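Local coordinates for protein acyl-CoA dehydrogenase FadE3 (Mycobacterium smegmatis, PDB 4IV6) that is a flavoprotein of the acyl-CoA dehydrogenase family, a four-chain assembly that binds dihydroflavine-adenine dinucleotide, at residues 90-93 and 94-98; 108-111 and 112-116; 189-192 and 193-197; 238-241 and 242-245; 246-249 and 250-254. All coordinates share one frame; numbering follows the deposited sequence. Where two conformers were deposited one is given.

Contact 1 of 5, residues 90-93 and 94-98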
loop_
_atom_site.group_PDB
_atom_site.type_symbol
_atom_site.label_atom_id
_atom_site.label_comp_id
_atom_site.label_asym_id
_atom_site.label_seq_id
_atom_site.Cartn_x
_atom_site.Cartn_y
_atom_site.Cartn_z
ATOM N N GLY B 90 -7.979 29.975 -4.480
ATOM C CA GLY B 90 -8.642 29.133 -3.474
ATOM C C GLY B 90 -9.102 29.849 -2.214
ATOM O O GLY B 90 -10.312 29.933 -1.929
ATOM N N GLY B 91 -8.150 30.381 -1.457
ATOM C CA GLY B 91 -8.484 31.223 -0.314
ATOM C C GLY B 91 -9.411 32.390 -0.624
ATOM O O GLY B 91 -10.274 32.733 0.183
ATOM N N HIS B 92 -9.250 33.000 -1.799
ATOM C CA HIS B 92 -10.118 34.083 -2.234
ATOM C C HIS B 92 -11.554 33.602 -2.326
ATOM O O HIS B 92 -12.477 34.269 -1.875
ATOM C CB HIS B 92 -9.631 34.606 -3.584
ATOM C CG HIS B 92 -10.469 35.680 -4.181
ATOM N ND1 HIS B 92 -10.193 37.024 -4.019
ATOM C CD2 HIS B 92 -11.533 35.613 -5.014
ATOM C CE1 HIS B 92 -11.077 37.737 -4.694
ATOM N NE2 HIS B 92 -11.895 36.900 -5.318
ATOM N N THR B 93 -11.749 32.424 -2.892
ATOM C CA THR B 93 -13.090 31.826 -2.945
ATOM C C THR B 93 -13.678 31.560 -1.541
ATOM O O THR B 93 -14.854 31.833 -1.265
ATOM C CB THR B 93 -13.076 30.511 -3.745
ATOM O OG1 THR B 93 -12.373 30.700 -4.996
ATOM C CG2 THR B 93 -14.482 30.054 -4.013
ATOM N N VAL B 94 -12.858 31.023 -0.661
ATOM C CA VAL B 94 -13.312 30.740 0.689
ATOM C C VAL B 94 -13.740 32.046 1.365
ATOM O O VAL B 94 -14.794 32.092 1.981
ATOM C CB VAL B 94 -12.238 29.992 1.492
ATOM C CG1 VAL B 94 -12.658 29.828 2.933
ATOM C CG2 VAL B 94 -11.979 28.616 0.868
ATOM N N VAL B 95 -12.950 33.117 1.214
ATOM C CA VAL B 95 -13.324 34.403 1.825
ATOM C C VAL B 95 -14.609 34.931 1.206
ATOM O O VAL B 95 -15.468 35.463 1.933
ATOM C CB VAL B 95 -12.221 35.483 1.712
ATOM C CG1 VAL B 95 -12.707 36.814 2.266
ATOM C CG2 VAL B 95 -10.969 35.038 2.433
ATOM N N SER B 96 -14.746 34.803 -0.123
ATOM C CA SER B 96 -15.971 35.183 -0.802
ATOM C C SER B 96 -17.160 34.506 -0.126
ATOM O O SER B 96 -18.162 35.141 0.183
ATOM C CB SER B 96 -15.944 34.842 -2.308
ATOM O OG SER B 96 -14.922 35.523 -3.017
ATOM N N LYS B 97 -17.055 33.212 0.113
ATOM C CA LYS B 97 -18.146 32.478 0.749
ATOM C C LYS B 97 -18.420 32.916 2.183
ATOM O O LYS B 97 -19.573 33.032 2.592
ATOM C CB LYS B 97 -17.836 30.980 0.697
ATOM C CG LYS B 97 -18.932 30.070 1.242
ATOM C CD LYS B 97 -20.090 29.937 0.272
ATOM C CE LYS B 97 -21.089 28.904 0.764
ATOM N NZ LYS B 97 -22.296 28.863 -0.112
ATOM N N LEU B 98 -17.372 33.114 2.977
ATOM C CA LEU B 98 -17.558 33.591 4.339
ATOM C C LEU B 98 -18.306 34.939 4.398
ATOM O O LEU B 98 -19.181 35.135 5.249
ATOM C CB LEU B 98 -16.229 33.724 5.065
ATOM C CG LEU B 98 -15.524 32.406 5.333
ATOM C CD1 LEU B 98 -14.198 32.683 6.017
ATOM C CD2 LEU B 98 -16.393 31.461 6.147
#
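The carbonyl oxygen H92 O is gripped twice from one turn further along: S96 N lies 2.9 Å from H92 O in the regular helical bond, and the hydroxyl S96 OG reaches H92 O at 3.0 Å. The setting is a buried turn of alpha helix 83-102, in the all-helical N-terminal domain of the acyl-CoA dehydrogenase fold. The two donors come from opposite faces of the carbonyl plane, the hydroxyl well out of it. What brings the hydroxyl back over the preceding turn is the torsion of S96, whose OG stands anti to the carbonyl carbon and beside the backbone N (chi1 -62°). A short hydroxyl suits this place because it finds a partner within its own helix and leaves no polar group stranded in the interior. H92 points its ring off the helix into the interior, where ND1 bonds A122 N, NE2 bonds F53 O and the ring meets F53 edge-to-face, linking the helix to its surroundings. T93 OG1 likewise bonds back to M89 O and also to Y71 OH. G90 and G91 give the helix a slender side. Beta-branched V94 and V95 fill the other positions, both touching M124 of strand 122-125. Each valine lays one methyl against a carbonyl of the turn before: V94 CG2 is 3.5 Å from G90 O, and V95 CG2 is 3.3 Å from G91 O.

Contact 2 of 5, residues 108-111 and 112-116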
loop_
_atom_site.group_PDB
_atom_site.type_symbol
_atom_site.label_atom_id
_atom_site.label_comp_id
_atom_site.label_asym_id
_atom_site.label_seq_id
_atom_site.Cartn_x
_atom_site.Cartn_y
_atom_site.Cartn_z
ATOM N N LYS B 108 -20.317 43.046 2.666
ATOM C CA LYS B 108 -20.570 42.428 1.381
ATOM C C LYS B 108 -20.469 43.466 0.259
ATOM O O LYS B 108 -19.766 43.238 -0.732
ATOM C CB LYS B 108 -21.930 41.716 1.377
ATOM C CG LYS B 108 -21.936 40.464 2.234
ATOM C CD LYS B 108 -23.196 39.648 2.062
ATOM C CE LYS B 108 -24.381 40.340 2.676
ATOM N NZ LYS B 108 -25.516 39.400 2.763
ATOM N N GLN B 109 -21.118 44.618 0.446
ATOM C CA GLN B 109 -21.072 45.683 -0.520
ATOM C C GLN B 109 -19.697 46.323 -0.653
ATOM O O GLN B 109 -19.300 46.723 -1.733
ATOM C CB GLN B 109 -22.116 46.756 -0.164
ATOM C CG GLN B 109 -22.392 47.774 -1.269
ATOM C CD GLN B 109 -22.657 47.124 -2.627
ATOM O OE1 GLN B 109 -23.389 46.128 -2.727
ATOM N NE2 GLN B 109 -22.041 47.671 -3.678
ATOM N N LYS B 110 -18.977 46.432 0.455
ATOM C CA LYS B 110 -17.654 47.043 0.430
ATOM C C LYS B 110 -16.632 46.228 -0.368
ATOM O O LYS B 110 -15.794 46.797 -1.067
ATOM C CB LYS B 110 -17.150 47.202 1.850
ATOM C CG LYS B 110 -15.744 47.747 1.905
ATOM C CD LYS B 110 -15.392 48.192 3.286
ATOM C CE LYS B 110 -14.254 49.176 3.167
ATOM N NZ LYS B 110 -13.820 49.582 4.519
ATOM N N TYR B 111 -16.702 44.904 -0.251
ATOM C CA TYR B 111 -15.644 44.012 -0.731
ATOM C C TYR B 111 -15.976 43.122 -1.948
ATOM O O TYR B 111 -15.135 42.956 -2.833
ATOM C CB TYR B 111 -15.196 43.112 0.422
ATOM C CG TYR B 111 -14.481 43.855 1.525
ATOM C CD1 TYR B 111 -13.410 44.735 1.243
ATOM C CD2 TYR B 111 -14.836 43.673 2.844
ATOM C CE1 TYR B 111 -12.755 45.423 2.261
ATOM C CE2 TYR B 111 -14.185 44.361 3.857
ATOM C CZ TYR B 111 -13.150 45.234 3.571
ATOM O OH TYR B 111 -12.510 45.895 4.603
ATOM N N LEU B 112 -17.183 42.537 -1.984
ATOM C CA LEU B 112 -17.526 41.539 -3.009
ATOM C C LEU B 112 -17.508 42.016 -4.460
ATOM O O LEU B 112 -17.071 41.244 -5.333
ATOM C CB LEU B 112 -18.857 40.835 -2.702
ATOM C CG LEU B 112 -18.870 39.928 -1.474
ATOM C CD1 LEU B 112 -20.234 39.286 -1.293
ATOM C CD2 LEU B 112 -17.808 38.845 -1.577
ATOM N N PRO B 113 -17.935 43.267 -4.735
ATOM C CA PRO B 113 -17.844 43.697 -6.135
ATOM C C PRO B 113 -16.415 43.761 -6.696
ATOM O O PRO B 113 -16.177 43.291 -7.807
ATOM C CB PRO B 113 -18.537 45.081 -6.130
ATOM C CG PRO B 113 -19.505 44.995 -4.992
ATOM C CD PRO B 113 -18.707 44.237 -3.933
ATOM N N ARG B 114 -15.460 44.283 -5.930
ATOM C CA ARG B 114 -14.082 44.316 -6.384
ATOM C C ARG B 114 -13.405 42.951 -6.277
ATOM O O ARG B 114 -12.479 42.660 -7.025
ATOM C CB ARG B 114 -13.276 45.337 -5.613
ATOM C CG ARG B 114 -13.596 46.778 -5.955
ATOM C CD ARG B 114 -12.747 47.671 -5.075
ATOM N NE ARG B 114 -13.189 47.594 -3.679
ATOM C CZ ARG B 114 -12.400 47.749 -2.616
ATOM N NH1 ARG B 114 -12.921 47.680 -1.381
ATOM N NH2 ARG B 114 -11.094 47.960 -2.773
ATOM N N MET B 115 -13.869 42.109 -5.372
ATOM C CA MET B 115 -13.377 40.724 -5.325
ATOM C C MET B 115 -13.773 39.932 -6.569
ATOM O O MET B 115 -12.981 39.172 -7.102
ATOM C CB MET B 115 -13.853 40.016 -4.067
ATOM C CG MET B 115 -13.102 40.485 -2.834
ATOM S SD MET B 115 -13.718 39.776 -1.303
ATOM C CE MET B 115 -13.269 38.061 -1.553
ATOM N N ALA B 116 -14.993 40.118 -7.041
ATOM C CA ALA B 116 -15.485 39.345 -8.190
ATOM C C ALA B 116 -14.679 39.571 -9.449
ATOM O O ALA B 116 -14.575 38.671 -10.269
ATOM C CB ALA B 116 -16.949 39.637 -8.431
HETATM O O HOH W 1 -15.900 46.245 -3.874
#
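L112 packs back on K108, the two side chains running side by side and pointing the same way, with L112 CD1 4.0 Å from K108 CB. The aliphatic part of the lysine thus serves as an apolar neighbour while its amine goes on to a salt bridge with E105. P113 has no N-H to give, and its ring carbon P113 CD instead rests 3.4 Å from Q109 O, kinking the helix. R114 makes good use of the carbonyl one turn back: bent at chi3 (-69°), it brings R114 NH1 to 3.0 Å from K110 O in a nearly straight bond, the oxygen lying at the guanidinium edge. A water joins in, donating to K110 O and accepting from both R114 N and R114 NE, so it takes up the backbone N-H that the kink leaves without a partner in the turn before. M115 rests its thioether on Y111, M115 SD being 4.0 Å from Y111 CB, and the same side chain also touches S96 and L99 of helix 83-102. The Y111 ring carries K110 CG over its centre, and its hydroxyl bonds E190. A proline kink in a short amphipathic helix, bridged by an arginine and a water, is what this last helix of the N-terminal domain displays.

Contact 3 of 5, residues 189-192 and 193-197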
loop_
_atom_site.group_PDB
_atom_site.type_symbol
_atom_site.label_atom_id
_atom_site.label_comp_id
_atom_site.label_asym_id
_atom_site.label_seq_id
_atom_site.Cartn_x
_atom_site.Cartn_y
_atom_site.Cartn_z
ATOM N N VAL B 189 -9.153 42.078 7.624
ATOM C CA VAL B 189 -8.070 43.025 7.840
ATOM C C VAL B 189 -7.482 43.506 6.522
ATOM O O VAL B 189 -7.019 42.701 5.709
ATOM C CB VAL B 189 -6.957 42.315 8.633
ATOM C CG1 VAL B 189 -5.783 43.249 8.913
ATOM C CG2 VAL B 189 -7.555 41.795 9.936
ATOM N N GLU B 190 -7.488 44.814 6.331
ATOM C CA GLU B 190 -6.782 45.432 5.230
ATOM C C GLU B 190 -5.298 45.681 5.589
ATOM O O GLU B 190 -4.875 45.508 6.732
ATOM C CB GLU B 190 -7.469 46.760 4.833
ATOM C CG GLU B 190 -8.941 46.576 4.526
ATOM C CD GLU B 190 -9.623 47.858 4.065
ATOM O OE1 GLU B 190 -9.003 48.936 4.063
ATOM O OE2 GLU B 190 -10.783 47.783 3.700
ATOM N N LYS B 191 -4.525 46.094 4.599
ATOM C CA LYS B 191 -3.100 46.364 4.777
ATOM C C LYS B 191 -2.849 47.687 5.549
ATOM O O LYS B 191 -2.460 48.694 4.974
ATOM C CB LYS B 191 -2.400 46.369 3.417
ATOM C CG LYS B 191 -2.399 45.023 2.681
ATOM C CD LYS B 191 -1.500 44.006 3.361
ATOM C CE LYS B 191 -1.694 42.584 2.839
ATOM N NZ LYS B 191 -1.189 42.422 1.460
ATOM N N VAL B 192 -3.070 47.653 6.860
ATOM C CA VAL B 192 -2.963 48.802 7.729
ATOM C C VAL B 192 -1.547 48.922 8.335
ATOM O O VAL B 192 -0.773 47.960 8.312
ATOM C CB VAL B 192 -3.999 48.713 8.862
ATOM C CG1 VAL B 192 -5.392 48.642 8.264
ATOM C CG2 VAL B 192 -3.738 47.502 9.755
ATOM N N PRO B 193 -1.212 50.109 8.863
ATOM C CA PRO B 193 0.061 50.263 9.547
ATOM C C PRO B 193 0.191 49.221 10.665
ATOM O O PRO B 193 -0.762 48.977 11.386
ATOM C CB PRO B 193 0.002 51.714 10.088
ATOM C CG PRO B 193 -0.856 52.423 9.077
ATOM C CD PRO B 193 -1.924 51.395 8.737
ATOM N N GLY B 194 1.327 48.548 10.736
ATOM C CA GLY B 194 1.534 47.532 11.762
ATOM C C GLY B 194 1.328 46.109 11.235
ATOM O O GLY B 194 1.601 45.146 11.942
ATOM N N PHE B 195 0.820 45.978 10.011
ATOM C CA PHE B 195 0.595 44.661 9.406
ATOM C C PHE B 195 1.724 44.459 8.394
ATOM O O PHE B 195 1.693 45.041 7.307
ATOM C CB PHE B 195 -0.791 44.653 8.730
ATOM C CG PHE B 195 -1.151 43.385 7.991
ATOM C CD1 PHE B 195 -0.272 42.319 7.843
ATOM C CD2 PHE B 195 -2.380 43.305 7.381
ATOM C CE1 PHE B 195 -0.629 41.193 7.132
ATOM C CE2 PHE B 195 -2.755 42.183 6.674
ATOM C CZ PHE B 195 -1.869 41.122 6.550
ATOM N N ASP B 196 2.702 43.640 8.750
ATOM C CA ASP B 196 3.867 43.415 7.912
ATOM C C ASP B 196 3.759 42.061 7.220
ATOM O O ASP B 196 3.447 41.039 7.857
ATOM C CB ASP B 196 5.126 43.459 8.782
ATOM C CG ASP B 196 6.416 43.317 7.982
ATOM O OD1 ASP B 196 6.705 44.111 7.105
ATOM O OD2 ASP B 196 7.168 42.386 8.244
ATOM N N VAL B 197 3.972 42.071 5.909
ATOM C CA VAL B 197 4.065 40.844 5.116
ATOM C C VAL B 197 5.551 40.627 4.919
ATOM O O VAL B 197 6.230 41.339 4.161
ATOM C CB VAL B 197 3.304 40.944 3.793
ATOM C CG1 VAL B 197 3.398 39.629 3.034
ATOM C CG2 VAL B 197 1.853 41.255 4.076
HETATM O O HOH W 2 0.349 46.917 5.851
#
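F195 N donates to V192 O at 3.1 Å, closing a type II beta turn in which P193 and G194 hold the two corners. This turn carries the chain from strand 184-190 to strand 195-200, from one sheet to another within the beta domain in the middle of the acyl-CoA dehydrogenase fold. The residue types fit: proline has the phi of the first corner, and G194 takes a positive phi (100°), which glycine adopts readily. The tight part gathers round the F195 ring. With CG anti to the backbone N (chi1 177°), the ring is placed against the chain before the turn, where V189 CG1 touches F195 CD2 at 3.7 Å and E190 O lies at its edge, 3.4 Å from F195 CD2. K191 lays its chain over one ring face in a CH-pi contact, K191 CD standing 4.3 Å from the centroid of F195, and its amine goes on to the carbonyls of S164 and A161. L214, F216 and V167 border the same ring. The outer side is looser: P193, at the first corner of the turn, is exposed to solvent. Beside the turn a water donates to both of its end carbonyls, 2.9 Å from V192 O and 2.7 Å from F195 O.

Contact 4 of 5, residues 238-241 and 242-245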
loop_
_atom_site.group_PDB
_atom_site.type_symbol
_atom_site.label_atom_id
_atom_site.label_comp_id
_atom_site.label_asym_id
_atom_site.label_seq_id
_atom_site.Cartn_x
_atom_site.Cartn_y
_atom_site.Cartn_z
ATOM N N MET B 238 -15.317 29.118 10.162
ATOM C CA MET B 238 -14.294 28.414 9.393
ATOM C C MET B 238 -14.758 27.014 8.976
ATOM O O MET B 238 -14.568 26.639 7.833
ATOM C CB MET B 238 -12.971 28.339 10.136
ATOM C CG MET B 238 -11.800 28.072 9.211
ATOM S SD MET B 238 -11.764 29.273 7.861
ATOM C CE MET B 238 -12.300 28.291 6.485
ATOM N N MET B 239 -15.398 26.258 9.863
ATOM C CA MET B 239 -15.907 24.933 9.465
ATOM C C MET B 239 -16.723 25.003 8.186
ATOM O O MET B 239 -16.593 24.166 7.307
ATOM C CB MET B 239 -16.783 24.326 10.552
ATOM C CG MET B 239 -16.075 23.331 11.450
ATOM S SD MET B 239 -17.260 22.722 12.683
ATOM C CE MET B 239 -18.344 21.746 11.644
ATOM N N LYS B 240 -17.558 26.031 8.091
ATOM C CA LYS B 240 -18.431 26.237 6.959
ATOM C C LYS B 240 -17.624 26.620 5.707
ATOM O O LYS B 240 -17.844 26.091 4.613
ATOM C CB LYS B 240 -19.465 27.300 7.363
ATOM C CG LYS B 240 -20.819 27.161 6.759
ATOM C CD LYS B 240 -21.481 25.821 7.027
ATOM C CE LYS B 240 -22.298 25.470 5.790
ATOM N NZ LYS B 240 -23.057 24.197 5.909
ATOM N N GLY B 241 -16.633 27.481 5.895
ATOM C CA GLY B 241 -15.689 27.817 4.849
ATOM C C GLY B 241 -14.855 26.627 4.368
ATOM O O GLY B 241 -14.538 26.556 3.182
ATOM N N LEU B 242 -14.528 25.695 5.276
ATOM C CA LEU B 242 -13.775 24.478 4.914
ATOM C C LEU B 242 -14.517 23.500 3.992
ATOM O O LEU B 242 -13.905 22.670 3.348
ATOM C CB LEU B 242 -13.332 23.712 6.163
ATOM C CG LEU B 242 -12.271 24.369 7.053
ATOM C CD1 LEU B 242 -12.149 23.623 8.374
ATOM C CD2 LEU B 242 -10.941 24.419 6.334
ATOM N N GLU B 243 -15.828 23.582 3.933
ATOM C CA GLU B 243 -16.565 22.816 2.922
ATOM C C GLU B 243 -16.067 23.208 1.520
ATOM O O GLU B 243 -15.659 22.348 0.730
ATOM C CB GLU B 243 -18.055 23.076 3.066
ATOM C CG GLU B 243 -18.645 22.501 4.347
ATOM C CD GLU B 243 -20.134 22.784 4.527
ATOM O OE1 GLU B 243 -20.750 23.436 3.659
ATOM O OE2 GLU B 243 -20.698 22.330 5.555
ATOM N N VAL B 244 -16.065 24.512 1.233
ATOM C CA VAL B 244 -15.532 25.040 -0.034
ATOM C C VAL B 244 -14.039 24.744 -0.145
ATOM O O VAL B 244 -13.549 24.284 -1.197
ATOM C CB VAL B 244 -15.757 26.568 -0.153
ATOM C CG1 VAL B 244 -15.137 27.100 -1.424
ATOM C CG2 VAL B 244 -17.243 26.890 -0.145
ATOM N N GLY B 245 -13.306 24.996 0.934
ATOM C CA GLY B 245 -11.862 24.840 0.902
ATOM C C GLY B 245 -11.414 23.408 0.614
ATOM O O GLY B 245 -10.538 23.171 -0.206
HETATM O O HOH W 3 -20.175 26.093 2.996
#
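K240 reaches forward along the helix to E243, three residues on. Its CB sets out away from that glutamate, and the bends at chi2 (57°) and chi3 bring the chain round: K240 CD comes 3.9 Å from E243 OE2, K240 CE lies 3.3 Å from E243 OE1, and the amine K240 NZ ends 3.0 Å from E243 OE2 in a salt bridge on the syn side of that oxygen. A second bond from K240 NZ to E243 OE1 is weak. The glutamate is extended beyond CG and largely buried, so the solvent-exposed lysine, together with a water that donates to both K240 O and E243 OE1, gives its carboxylate polar company; the nearby positive charge would be expected to stabilise its ionised form. Elsewhere on the helix, in one of two conformers, M238 CE lies 4.0 Å from L242 CG. M238 also touches V94, and V244 touches K97, both of helix 83-102, while F309 of helix 282-310 packs on E243 and V244. An i to i+3 ion pair, on a helix that also packs against helix 83-102, belongs here to the long first helix of the C-terminal helical domain.

Contact 5 of 5, residues 246-249 and 250-254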
loop_
_atom_site.group_PDB
_atom_site.type_symbol
_atom_site.label_atom_id
_atom_site.label_comp_id
_atom_site.label_asym_id
_atom_site.label_seq_id
_atom_site.Cartn_x
_atom_site.Cartn_y
_atom_site.Cartn_z
ATOM N N ARG B 246 -12.015 22.450 1.285
ATOM C CA ARG B 246 -11.667 21.065 1.060
ATOM C C ARG B 246 -12.032 20.613 -0.376
ATOM O O ARG B 246 -11.279 19.889 -1.001
ATOM C CB ARG B 246 -12.351 20.186 2.105
ATOM C CG ARG B 246 -11.706 20.318 3.476
ATOM C CD ARG B 246 -12.580 19.732 4.563
ATOM N NE ARG B 246 -11.850 19.707 5.837
ATOM C CZ ARG B 246 -12.412 19.698 7.045
ATOM N NH1 ARG B 246 -13.709 19.729 7.196
ATOM N NH2 ARG B 246 -11.658 19.684 8.110
ATOM N N LEU B 247 -13.187 21.044 -0.882
ATOM C CA LEU B 247 -13.578 20.706 -2.266
ATOM C C LEU B 247 -12.609 21.295 -3.285
ATOM O O LEU B 247 -12.227 20.613 -4.244
ATOM C CB LEU B 247 -15.013 21.108 -2.575
ATOM C CG LEU B 247 -16.094 20.274 -1.899
ATOM C CD1 LEU B 247 -17.466 20.917 -2.077
ATOM C CD2 LEU B 247 -16.095 18.834 -2.392
ATOM N N GLN B 248 -12.193 22.543 -3.085
ATOM C CA GLN B 248 -11.240 23.154 -4.000
ATOM C C GLN B 248 -9.869 22.492 -3.934
ATOM O O GLN B 248 -9.231 22.297 -4.956
ATOM C CB GLN B 248 -11.157 24.676 -3.860
ATOM C CG GLN B 248 -10.618 25.178 -2.534
ATOM C CD GLN B 248 -9.118 25.524 -2.566
ATOM O OE1 GLN B 248 -8.411 25.198 -3.543
ATOM N NE2 GLN B 248 -8.627 26.198 -1.478
ATOM N N VAL B 249 -9.433 22.100 -2.745
ATOM C CA VAL B 249 -8.169 21.390 -2.642
ATOM C C VAL B 249 -8.258 20.015 -3.294
ATOM O O VAL B 249 -7.305 19.614 -3.977
ATOM C CB VAL B 249 -7.698 21.272 -1.189
ATOM C CG1 VAL B 249 -6.466 20.371 -1.067
ATOM C CG2 VAL B 249 -7.386 22.653 -0.623
ATOM N N ALA B 250 -9.373 19.301 -3.094
ATOM C CA ALA B 250 -9.583 18.022 -3.777
ATOM C C ALA B 250 -9.485 18.185 -5.299
ATOM O O ALA B 250 -8.882 17.366 -5.980
ATOM C CB ALA B 250 -10.911 17.413 -3.389
ATOM N N ALA B 251 -10.098 19.237 -5.826
ATOM C CA ALA B 251 -10.026 19.562 -7.257
ATOM C C ALA B 251 -8.612 19.880 -7.723
ATOM O O ALA B 251 -8.235 19.512 -8.832
ATOM C CB ALA B 251 -10.946 20.736 -7.580
ATOM N N ARG B 252 -7.827 20.590 -6.904
ATOM C CA ARG B 252 -6.438 20.771 -7.242
ATOM C C ARG B 252 -5.716 19.468 -7.441
ATOM O O ARG B 252 -4.878 19.339 -8.336
ATOM C CB ARG B 252 -5.673 21.502 -6.153
ATOM C CG ARG B 252 -5.613 22.951 -6.321
ATOM C CD ARG B 252 -4.630 23.554 -5.332
ATOM N NE ARG B 252 -5.364 24.388 -4.435
ATOM C CZ ARG B 252 -4.868 24.914 -3.335
ATOM N NH1 ARG B 252 -5.649 25.673 -2.623
ATOM N NH2 ARG B 252 -3.617 24.690 -2.957
ATOM N N ALA B 253 -6.013 18.530 -6.553
ATOM C CA ALA B 253 -5.361 17.245 -6.539
ATOM C C ALA B 253 -5.826 16.398 -7.735
ATOM O O ALA B 253 -5.012 15.762 -8.393
ATOM C CB ALA B 253 -5.598 16.552 -5.194
ATOM N N THR B 254 -7.117 16.405 -8.069
ATOM C CA THR B 254 -7.512 15.676 -9.255
ATOM C C THR B 254 -6.959 16.306 -10.530
ATOM O O THR B 254 -6.715 15.608 -11.486
ATOM C CB THR B 254 -9.022 15.466 -9.396
ATOM O OG1 THR B 254 -9.703 16.724 -9.409
ATOM C CG2 THR B 254 -9.518 14.560 -8.297
HETATM O O HOH W 4 -6.203 26.921 -0.194
#
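Q248 and R252, one turn apart, run side by side and are joined by two hydrogen bonds: R252 NH1 donates to Q248 OE1 at 2.9 Å and R252 NE to the same Q248 OE1 at 3.3 Å, a side-on grip. The pair sits on helix 234-270, the long first helix of the C-terminal helical domain in the acyl-CoA dehydrogenase fold. Q248 takes an unusual shape for a helix, its CG placed between the backbone N and the carbonyl carbon (chi1 65°), and it bends again at chi2, which stands its amide up beside the arginine. R252 answers with chi3 at -115°, a turn that presents the NE and NH1 edge to the amide. Amide and guanidinium planes are 30° apart, and R252 NH1 uses a lone pair of the amide oxygen. R252 NH2 forms a salt bridge with E366, so partners on NE, NH1 and NH2 restrain the rotation of the buried guanidinium. The branched V249 lays CG2 over one guanidinium face, 4.0 Å from R252 NH1. Small A250, A251 and A253 suit the close approach of neighbours: A250 meets L302 of helix 282-310, A251 meets V72 and A75 of helix 68-81, and A253 meets A326 of helix 316-340. A water closes the polar end, accepting from Q248 NE2 and from R252 NH1, each at 2.8 Å.

How the contacts relate
All five contacts are local, each closing one turn of helix or a beta turn, and they follow in series along the chain without nesting or crossing. Contact 1 on helix 83-102 and contact 2 on helix 105-116 belong to successive helices of the N-terminal domain and touch where M115 meets H92, V95 and S96. Contact 3, in the middle domain, is tied to contact 2 by a probable hydrogen bond between Y111 and E190. Contacts 4 and 5 adjoin on helix 234-270 of the C-terminal domain. Both lean on contact 1, through V94 with G245 and G90 with Q248, making helix 83-102 the common neighbour of contacts 2, 4 and 5.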